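Local coordinates for protein obscurin (Homo sapiens, PDB 2YZ8) that probably acts as a giant muscle scaffold and signalling protein, using chains of immunoglobulin-like domains to link partners in the sarcomere, at residues G23-L28 and E64-N69; L18-G23 and A89-T94; S34-V39 and C80-Q85. All blocks are in the same frame, centred on the assembly; numbering follows the deposited sequence.

Contact 1. Residues G23-L28 and E64-N69; sequences GGAATL and ELVVRN
Leu28 and Leu65 form an antiparallel hydrogen-bonded pair whose side chains lie side by side and point the same way, CD2 of Leu28 4.1 Å from CD2 of Leu65. Ala26 and Val67 make the next such pair, with CB of Ala26 4.1 Å from CB of Val67. Two N-H...O=C bonds close each pair; the straightest runs from Val67 N to Ala26 O, 2.8 Å at an N-H...O angle of 171°. Ala26 O also receives a CA-H...O contact from CA of Val66. All four side chains of these pairs are buried.

The face of Thr27 is the more solvent-exposed one, although the carbons there come close. Thr27 turns CG2 anti to its backbone N and brings it to 3.4 Å from CG of Glu64, whose extended chain passes obliquely. A water spans their polar ends, donating to Glu64 OE1 at 2.7 Å and lying 3.1 Å from Thr27 OG1. Beyond the paired strands, another water donates to Gly24 O and accepts from Asn69 N, joining two groups whose direct angle is poor.

Strand 26-32 lies between strands 11-13 and 62-67, and strand 54-59 completes the sheet beyond 62-67. Tyr78, from strand 76-82 of the facing sheet, packs on Leu28, Leu65 and Val67.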
loop_
_atom_site.group_PDB
_atom_site.type_symbol
_atom_site.label_atom_id
_atom_site.label_comp_id
_atom_site.label_asym_id
_atom_site.label_seq_id
_atom_site.Cartn_x
_atom_site.Cartn_y
_atom_site.Cartn_z
ATOM N N GLY A 23 -10.696 -6.502 10.923
ATOM C CA GLY A 23 -11.639 -5.447 11.295
ATOM C C GLY A 23 -11.081 -4.036 11.373
ATOM O O GLY A 23 -11.841 -3.063 11.357
ATOM N N GLY A 24 -9.757 -3.916 11.454
ATOM C CA GLY A 24 -9.118 -2.613 11.606
ATOM C C GLY A 24 -8.936 -1.864 10.299
ATOM O O GLY A 24 -9.779 -1.930 9.402
ATOM N N ALA A 25 -7.836 -1.126 10.214
ATOM C CA ALA A 25 -7.399 -0.511 8.972
ATOM C C ALA A 25 -5.912 -0.777 8.831
ATOM O O ALA A 25 -5.160 -0.656 9.797
ATOM C CB ALA A 25 -7.682 0.984 8.978
ATOM N N ALA A 26 -5.495 -1.165 7.632
ATOM C CA ALA A 26 -4.085 -1.389 7.345
ATOM C C ALA A 26 -3.517 -0.160 6.649
ATOM O O ALA A 26 -4.082 0.305 5.663
ATOM C CB ALA A 26 -3.917 -2.618 6.473
ATOM N N THR A 27 -2.415 0.372 7.172
ATOM C CA THR A 27 -1.724 1.484 6.520
ATOM C C THR A 27 -0.380 1.039 5.953
ATOM O O THR A 27 0.570 0.795 6.702
ATOM C CB THR A 27 -1.525 2.691 7.460
ATOM O OG1 THR A 27 -2.795 3.131 7.951
ATOM C CG2 THR A 27 -0.863 3.836 6.714
ATOM N N LEU A 28 -0.318 0.935 4.629
ATOM C CA LEU A 28 0.908 0.575 3.925
ATOM C C LEU A 28 1.650 1.840 3.513
ATOM O O LEU A 28 1.092 2.701 2.826
ATOM C CB LEU A 28 0.587 -0.285 2.703
ATOM C CG LEU A 28 0.168 -1.734 2.972
ATOM C CD1 LEU A 28 -1.051 -1.840 3.884
ATOM C CD2 LEU A 28 -0.117 -2.413 1.658
ATOM N N GLU A 64 1.128 6.506 1.063
ATOM C CA GLU A 64 0.331 5.769 2.031
ATOM C C GLU A 64 -0.900 5.153 1.356
ATOM O O GLU A 64 -1.615 5.833 0.612
ATOM C CB GLU A 64 -0.077 6.732 3.145
ATOM C CG GLU A 64 -0.892 6.139 4.272
ATOM C CD GLU A 64 -1.310 7.182 5.298
ATOM O OE1 GLU A 64 -2.354 6.988 5.953
ATOM O OE2 GLU A 64 -0.598 8.197 5.452
ATOM N N LEU A 65 -1.126 3.867 1.612
ATOM C CA LEU A 65 -2.358 3.185 1.207
ATOM C C LEU A 65 -3.094 2.699 2.446
ATOM O O LEU A 65 -2.549 1.941 3.254
ATOM C CB LEU A 65 -2.080 1.992 0.272
ATOM C CG LEU A 65 -3.267 1.064 -0.046
ATOM C CD1 LEU A 65 -4.228 1.698 -1.052
ATOM C CD2 LEU A 65 -2.802 -0.308 -0.535
ATOM N N VAL A 66 -4.335 3.142 2.586
ATOM C CA VAL A 66 -5.172 2.718 3.688
ATOM C C VAL A 66 -6.166 1.692 3.159
ATOM O O VAL A 66 -6.899 1.951 2.205
ATOM C CB VAL A 66 -5.889 3.919 4.368
ATOM C CG1 VAL A 66 -6.652 3.462 5.602
ATOM C CG2 VAL A 66 -4.875 4.984 4.756
ATOM N N VAL A 67 -6.143 0.511 3.765
ATOM C CA VAL A 67 -7.083 -0.555 3.448
ATOM C C VAL A 67 -8.061 -0.616 4.611
ATOM O O VAL A 67 -7.710 -1.080 5.694
ATOM C CB VAL A 67 -6.370 -1.922 3.293
ATOM C CG1 VAL A 67 -7.329 -2.966 2.739
ATOM C CG2 VAL A 67 -5.147 -1.796 2.396
ATOM N N ARG A 68 -9.276 -0.128 4.391
ATOM C CA ARG A 68 -10.271 -0.033 5.453
ATOM C C ARG A 68 -11.085 -1.322 5.581
ATOM O O ARG A 68 -11.088 -2.151 4.667
ATOM C CB ARG A 68 -11.174 1.180 5.224
ATOM C CG ARG A 68 -10.468 2.505 5.490
ATOM C CD ARG A 68 -11.283 3.698 5.036
ATOM N NE ARG A 68 -11.182 3.898 3.594
ATOM C CZ ARG A 68 -11.323 5.068 2.984
ATOM N NH1 ARG A 68 -11.559 6.171 3.681
ATOM N NH2 ARG A 68 -11.216 5.136 1.666
ATOM N N ASN A 69 -11.754 -1.484 6.724
ATOM C CA ASN A 69 -12.561 -2.676 7.026
ATOM C C ASN A 69 -11.855 -3.991 6.667
ATOM O O ASN A 69 -12.362 -4.789 5.866
ATOM C CB ASN A 69 -13.940 -2.592 6.352
ATOM C CG ASN A 69 -14.774 -1.416 6.851
ATOM O OD1 ASN A 69 -14.333 -0.267 6.832
ATOM N ND2 ASN A 69 -15.998 -1.703 7.284
HETATM O O HOH W 1 -11.332 0.645 8.806
HETATM O O HOH W 2 -3.523 6.156 8.261
#

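Contact 2. Residues L18-G23 and A89-T94; sequences LEVLEG and ATLTVT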
loop_
_atom_site.group_PDB
_atom_site.type_symbol
_atom_site.label_atom_id
_atom_site.label_comp_id
_atom_site.label_asym_id
_atom_site.label_seq_id
_atom_site.Cartn_x
_atom_site.Cartn_y
_atom_site.Cartn_z
ATOM N N LEU A 18 3.506 -6.341 6.702
ATOM C CA LEU A 18 2.741 -6.075 7.924
ATOM C C LEU A 18 1.769 -7.172 8.326
ATOM O O LEU A 18 1.282 -7.931 7.490
ATOM C CB LEU A 18 1.997 -4.733 7.859
ATOM C CG LEU A 18 1.875 -3.861 6.615
ATOM C CD1 LEU A 18 1.212 -4.585 5.454
ATOM C CD2 LEU A 18 1.084 -2.613 6.992
ATOM N N GLU A 19 1.497 -7.229 9.626
ATOM C CA GLU A 19 0.502 -8.127 10.199
ATOM C C GLU A 19 -0.476 -7.302 11.028
ATOM O O GLU A 19 -0.076 -6.629 11.976
ATOM C CB GLU A 19 1.170 -9.198 11.062
ATOM C CG GLU A 19 0.200 -10.244 11.594
ATOM C CD GLU A 19 0.794 -11.108 12.695
ATOM O OE1 GLU A 19 0.272 -11.054 13.832
ATOM O OE2 GLU A 19 1.772 -11.843 12.431
ATOM N N VAL A 20 -1.753 -7.353 10.660
ATOM C CA VAL A 20 -2.782 -6.518 11.286
ATOM C C VAL A 20 -3.986 -7.378 11.669
ATOM O O VAL A 20 -4.296 -8.351 10.981
ATOM C CB VAL A 20 -3.244 -5.379 10.331
ATOM C CG1 VAL A 20 -4.300 -4.496 10.992
ATOM C CG2 VAL A 20 -2.066 -4.522 9.886
ATOM N N LEU A 21 -4.654 -7.011 12.764
ATOM C CA LEU A 21 -5.893 -7.670 13.185
ATOM C C LEU A 21 -7.027 -7.442 12.189
ATOM O O LEU A 21 -7.111 -6.386 11.559
ATOM C CB LEU A 21 -6.336 -7.183 14.574
ATOM C CG LEU A 21 -5.734 -7.727 15.883
ATOM C CD1 LEU A 21 -5.649 -9.258 15.900
ATOM C CD2 LEU A 21 -4.372 -7.107 16.192
ATOM N N GLU A 22 -7.897 -8.440 12.070
ATOM C CA GLU A 22 -9.144 -8.346 11.313
ATOM C C GLU A 22 -9.999 -7.182 11.831
ATOM O O GLU A 22 -10.010 -6.903 13.032
ATOM C CB GLU A 22 -9.916 -9.660 11.462
ATOM C CG GLU A 22 -11.069 -9.859 10.487
ATOM C CD GLU A 22 -11.893 -11.107 10.782
ATOM O OE1 GLU A 22 -11.657 -11.771 11.818
ATOM O OE2 GLU A 22 -12.788 -11.425 9.969
ATOM N N GLY A 23 -10.696 -6.502 10.923
ATOM C CA GLY A 23 -11.639 -5.447 11.295
ATOM C C GLY A 23 -11.081 -4.036 11.373
ATOM O O GLY A 23 -11.841 -3.063 11.357
ATOM N N ALA A 89 5.232 -5.604 -0.819
ATOM C CA ALA A 89 5.262 -6.316 0.464
ATOM C C ALA A 89 3.953 -7.083 0.666
ATOM O O ALA A 89 3.018 -6.935 -0.118
ATOM C CB ALA A 89 5.494 -5.328 1.614
ATOM N N THR A 90 3.874 -7.885 1.723
ATOM C CA THR A 90 2.648 -8.622 2.004
ATOM C C THR A 90 1.928 -8.118 3.247
ATOM O O THR A 90 2.551 -7.685 4.220
ATOM C CB THR A 90 2.883 -10.138 2.164
ATOM O OG1 THR A 90 3.802 -10.368 3.236
ATOM C CG2 THR A 90 3.427 -10.746 0.881
ATOM N N LEU A 91 0.606 -8.193 3.195
ATOM C CA LEU A 91 -0.241 -7.905 4.331
ATOM C C LEU A 91 -0.805 -9.212 4.867
ATOM O O LEU A 91 -1.443 -9.960 4.132
ATOM C CB LEU A 91 -1.374 -6.969 3.901
ATOM C CG LEU A 91 -2.559 -6.688 4.836
ATOM C CD1 LEU A 91 -2.119 -6.141 6.195
ATOM C CD2 LEU A 91 -3.514 -5.718 4.152
ATOM N N THR A 92 -0.547 -9.493 6.141
ATOM C CA THR A 92 -1.103 -10.670 6.808
ATOM C C THR A 92 -2.225 -10.206 7.729
ATOM O O THR A 92 -2.059 -9.252 8.492
ATOM C CB THR A 92 -0.010 -11.452 7.592
ATOM O OG1 THR A 92 0.977 -11.926 6.672
ATOM C CG2 THR A 92 -0.590 -12.659 8.350
ATOM N N VAL A 93 -3.377 -10.869 7.636
ATOM C CA VAL A 93 -4.522 -10.530 8.479
ATOM C C VAL A 93 -4.733 -11.627 9.511
ATOM O O VAL A 93 -4.799 -12.816 9.168
ATOM C CB VAL A 93 -5.799 -10.267 7.638
ATOM C CG1 VAL A 93 -7.021 -10.036 8.543
ATOM C CG2 VAL A 93 -5.575 -9.056 6.726
ATOM N N THR A 94 -4.805 -11.222 10.780
ATOM C CA THR A 94 -4.970 -12.156 11.900
ATOM C C THR A 94 -6.404 -12.086 12.408
ATOM O O THR A 94 -6.950 -10.989 12.604
ATOM C CB THR A 94 -3.979 -11.818 13.037
ATOM O OG1 THR A 94 -2.638 -11.913 12.540
ATOM C CG2 THR A 94 -4.136 -12.761 14.226
HETATM O O HOH W 3 2.777 -9.960 6.048
#
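Leu18 and Leu91 pair in parallel between strands 18-21 and 89-94, whose axes diverge by 28°. Five backbone hydrogen bonds join the segments. Leu18 N donates to Thr90 O and Leu18 O accepts from Thr92 N, a bond of 2.8 Å with an N-H...O angle of 172°. Val20 repeats the pattern, donating to Thr92 O and accepting from Thr94 N, and Glu22 N closes the ladder on Thr94 O. The backbones of Glu19 and Leu21, between these donors, make CA-H...O contacts to Thr92 O and Thr94 O.

Apolar contacts gather on the inward face. CD1 of Leu91 sits 3.8 Å from CD1 of Leu18 and 4.0 Å from CG2 of Val20, so one methyl touches both partners. Leu18 adopts a nearly eclipsed torsion, with CG almost over the backbone N (chi1 9°), which suggests some strain. At the far end, CG1 of Val93 rests 3.9 Å from CA of Glu22.

Polar side chains meet on the outward face. Thr94 OG1 gives a weak hydrogen bond, 3.3 Å, to OE1 of Glu19. A water donates to Leu18 O at 2.9 Å and also hydrogen-bonds with Thr90 OG1 and Thr92 OG1, giving the already bonded Leu18 carbonyl a second partner. Just before the segment, Asp17 takes the backbone N-H of Thr90.

Parallel pairing of the short second strand with the last one, in an otherwise antiparallel sheet, is the A'-G arrangement of I-set immunoglobulin domains.

Contact 3. Residues S34-V39 and C80-Q85; sequences SVAAPV and CSFGDQ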
loop_
_atom_site.group_PDB
_atom_site.type_symbol
_atom_site.label_atom_id
_atom_site.label_comp_id
_atom_site.label_asym_id
_atom_site.label_seq_id
_atom_site.Cartn_x
_atom_site.Cartn_y
_atom_site.Cartn_z
ATOM N N SER A 34 12.088 11.718 -4.309
ATOM C CA SER A 34 11.649 13.107 -4.405
ATOM C C SER A 34 10.126 13.168 -4.505
ATOM O O SER A 34 9.466 12.142 -4.677
ATOM C CB SER A 34 12.328 13.839 -5.574
ATOM O OG SER A 34 12.082 13.200 -6.809
ATOM N N VAL A 35 9.570 14.367 -4.375
ATOM C CA VAL A 35 8.125 14.549 -4.458
ATOM C C VAL A 35 7.697 14.379 -5.913
ATOM O O VAL A 35 7.951 15.248 -6.749
ATOM C CB VAL A 35 7.686 15.925 -3.903
ATOM C CG1 VAL A 35 6.167 16.066 -3.947
ATOM C CG2 VAL A 35 8.187 16.105 -2.474
ATOM N N ALA A 36 7.081 13.241 -6.216
ATOM C CA ALA A 36 6.609 12.963 -7.571
ATOM C C ALA A 36 5.254 12.263 -7.544
ATOM O O ALA A 36 4.881 11.665 -6.536
ATOM C CB ALA A 36 7.637 12.140 -8.338
ATOM N N ALA A 37 4.522 12.358 -8.652
ATOM C CA ALA A 37 3.195 11.750 -8.787
ATOM C C ALA A 37 2.806 11.643 -10.263
ATOM O O ALA A 37 3.393 12.326 -11.101
ATOM C CB ALA A 37 2.154 12.563 -8.015
ATOM N N PRO A 38 1.816 10.785 -10.593
ATOM C CA PRO A 38 1.088 9.872 -9.715
ATOM C C PRO A 38 1.745 8.496 -9.554
ATOM O O PRO A 38 2.429 8.011 -10.456
ATOM C CB PRO A 38 -0.259 9.728 -10.423
ATOM C CG PRO A 38 0.080 9.829 -11.868
ATOM C CD PRO A 38 1.297 10.734 -11.975
ATOM N N VAL A 39 1.542 7.882 -8.395
ATOM C CA VAL A 39 1.961 6.509 -8.197
ATOM C C VAL A 39 0.755 5.601 -8.422
ATOM O O VAL A 39 -0.390 6.054 -8.363
ATOM C CB VAL A 39 2.580 6.278 -6.797
ATOM C CG1 VAL A 39 3.857 7.119 -6.631
ATOM C CG2 VAL A 39 1.568 6.588 -5.694
ATOM N N CYS A 80 3.549 -0.842 -4.916
ATOM C CA CYS A 80 3.463 0.553 -5.344
ATOM C C CYS A 80 4.447 0.749 -6.481
ATOM O O CYS A 80 5.545 0.175 -6.468
ATOM C CB CYS A 80 3.761 1.514 -4.193
ATOM S SG CYS A 80 3.380 3.256 -4.577
ATOM N N SER A 81 4.044 1.535 -7.478
ATOM C CA SER A 81 4.854 1.716 -8.675
ATOM C C SER A 81 4.860 3.153 -9.163
ATOM O O SER A 81 3.830 3.833 -9.147
ATOM C CB SER A 81 4.365 0.797 -9.794
ATOM O OG SER A 81 3.078 1.189 -10.229
ATOM N N PHE A 82 6.032 3.610 -9.587
ATOM C CA PHE A 82 6.161 4.914 -10.225
ATOM C C PHE A 82 7.095 4.781 -11.420
ATOM O O PHE A 82 8.260 4.393 -11.270
ATOM C CB PHE A 82 6.669 5.984 -9.252
ATOM C CG PHE A 82 6.789 7.349 -9.874
ATOM C CD1 PHE A 82 8.030 7.841 -10.282
ATOM C CD2 PHE A 82 5.659 8.130 -10.085
ATOM C CE1 PHE A 82 8.142 9.105 -10.874
ATOM C CE2 PHE A 82 5.762 9.392 -10.681
ATOM C CZ PHE A 82 7.008 9.874 -11.080
ATOM N N GLY A 83 6.572 5.103 -12.599
ATOM C CA GLY A 83 7.315 4.942 -13.840
ATOM C C GLY A 83 7.719 3.490 -13.981
ATOM O O GLY A 83 6.861 2.607 -14.007
ATOM N N ASP A 84 9.027 3.250 -14.019
ATOM C CA ASP A 84 9.589 1.897 -14.135
ATOM C C ASP A 84 9.920 1.256 -12.783
ATOM O O ASP A 84 10.284 0.083 -12.717
ATOM C CB ASP A 84 10.843 1.918 -15.023
ATOM C CG ASP A 84 11.852 3.002 -14.614
ATOM O OD1 ASP A 84 11.538 3.864 -13.755
ATOM O OD2 ASP A 84 12.971 2.996 -15.170
ATOM N N GLN A 85 9.782 2.031 -11.715
ATOM C CA GLN A 85 10.179 1.606 -10.377
ATOM C C GLN A 85 9.008 1.006 -9.609
ATOM O O GLN A 85 7.877 1.479 -9.711
ATOM C CB GLN A 85 10.763 2.790 -9.596
ATOM C CG GLN A 85 12.009 3.418 -10.226
ATOM C CD GLN A 85 13.211 2.481 -10.250
ATOM O OE1 GLN A 85 13.867 2.330 -11.278
ATOM N NE2 GLN A 85 13.503 1.850 -9.121
#
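The F-G hairpin of the immunoglobulin fold meets the B-C loop through Phe82, the first residue of a type II' turn ending at Gln85. Two 2.8 Å backbone bonds fasten the turn, from Phe82 N to Gln85 O and from Gln85 N to Phe82 O. CG of Phe82 is anti to the backbone N (chi1 -179°), which starts the side chain toward the loop; the ring lies within the curve of residues 36-39. CZ of Phe82 touches CB of Ala36 at 3.6 Å, obliquely to the ring. On the ring edge, near its plane, the bend that carries the cis peptide between Ala37 and Pro38 brings Pro38 O to 3.3 Å from CD2 of Phe82, and the carbonyl carbon of Ala37 approaches CE2.

Val39 crosses Phe82 at about a right angle, its CG1 4.0 Å from CB of Phe82. Its CB also lies 3.8 Å from SG of buried Cys80, and its CA is 3.4 Å from Ser81 O. Val9 touches both Ala36 and Phe82, while Gln58 donates to Ala36 O.

An alanine in place of Phe82 would probably open a gap inside the loop and leave the methyl of Ala36 and the carbonyl of Pro38 without the ring they now meet.

No hydrogen bond joins the two segments directly; shape and van der Waals contact carry the pairing, probably helped by electrostatic attraction between the Pro38 carbonyl oxygen and the slightly positive ring edge.

In the fold
Along the chain, contact 2 encloses both others: its segments 18-23 and 89-94 bracket contacts 1 and 3, whose segments alternate. Contact 1 belongs to the antiparallel four-stranded sheet, whereas contacts 2 and 3 both reach the mixed sheet, on neighbouring strands 85-94 and 76-82. Contacts 1 and 2 share Gly23, with centres 9 Å apart, and touch across the sandwich where CD1 of Leu28 lies 3.8 Å from CD2 of Leu18. Contact 3 has its centre about 20 Å from that of contact 1 and 24 Å from that of contact 2. Contacts 1 and 2 each pair strands within one sheet and meet through the core, while contact 3 fastens the B-C loop to strand 76-82 at the opposite end of the domain.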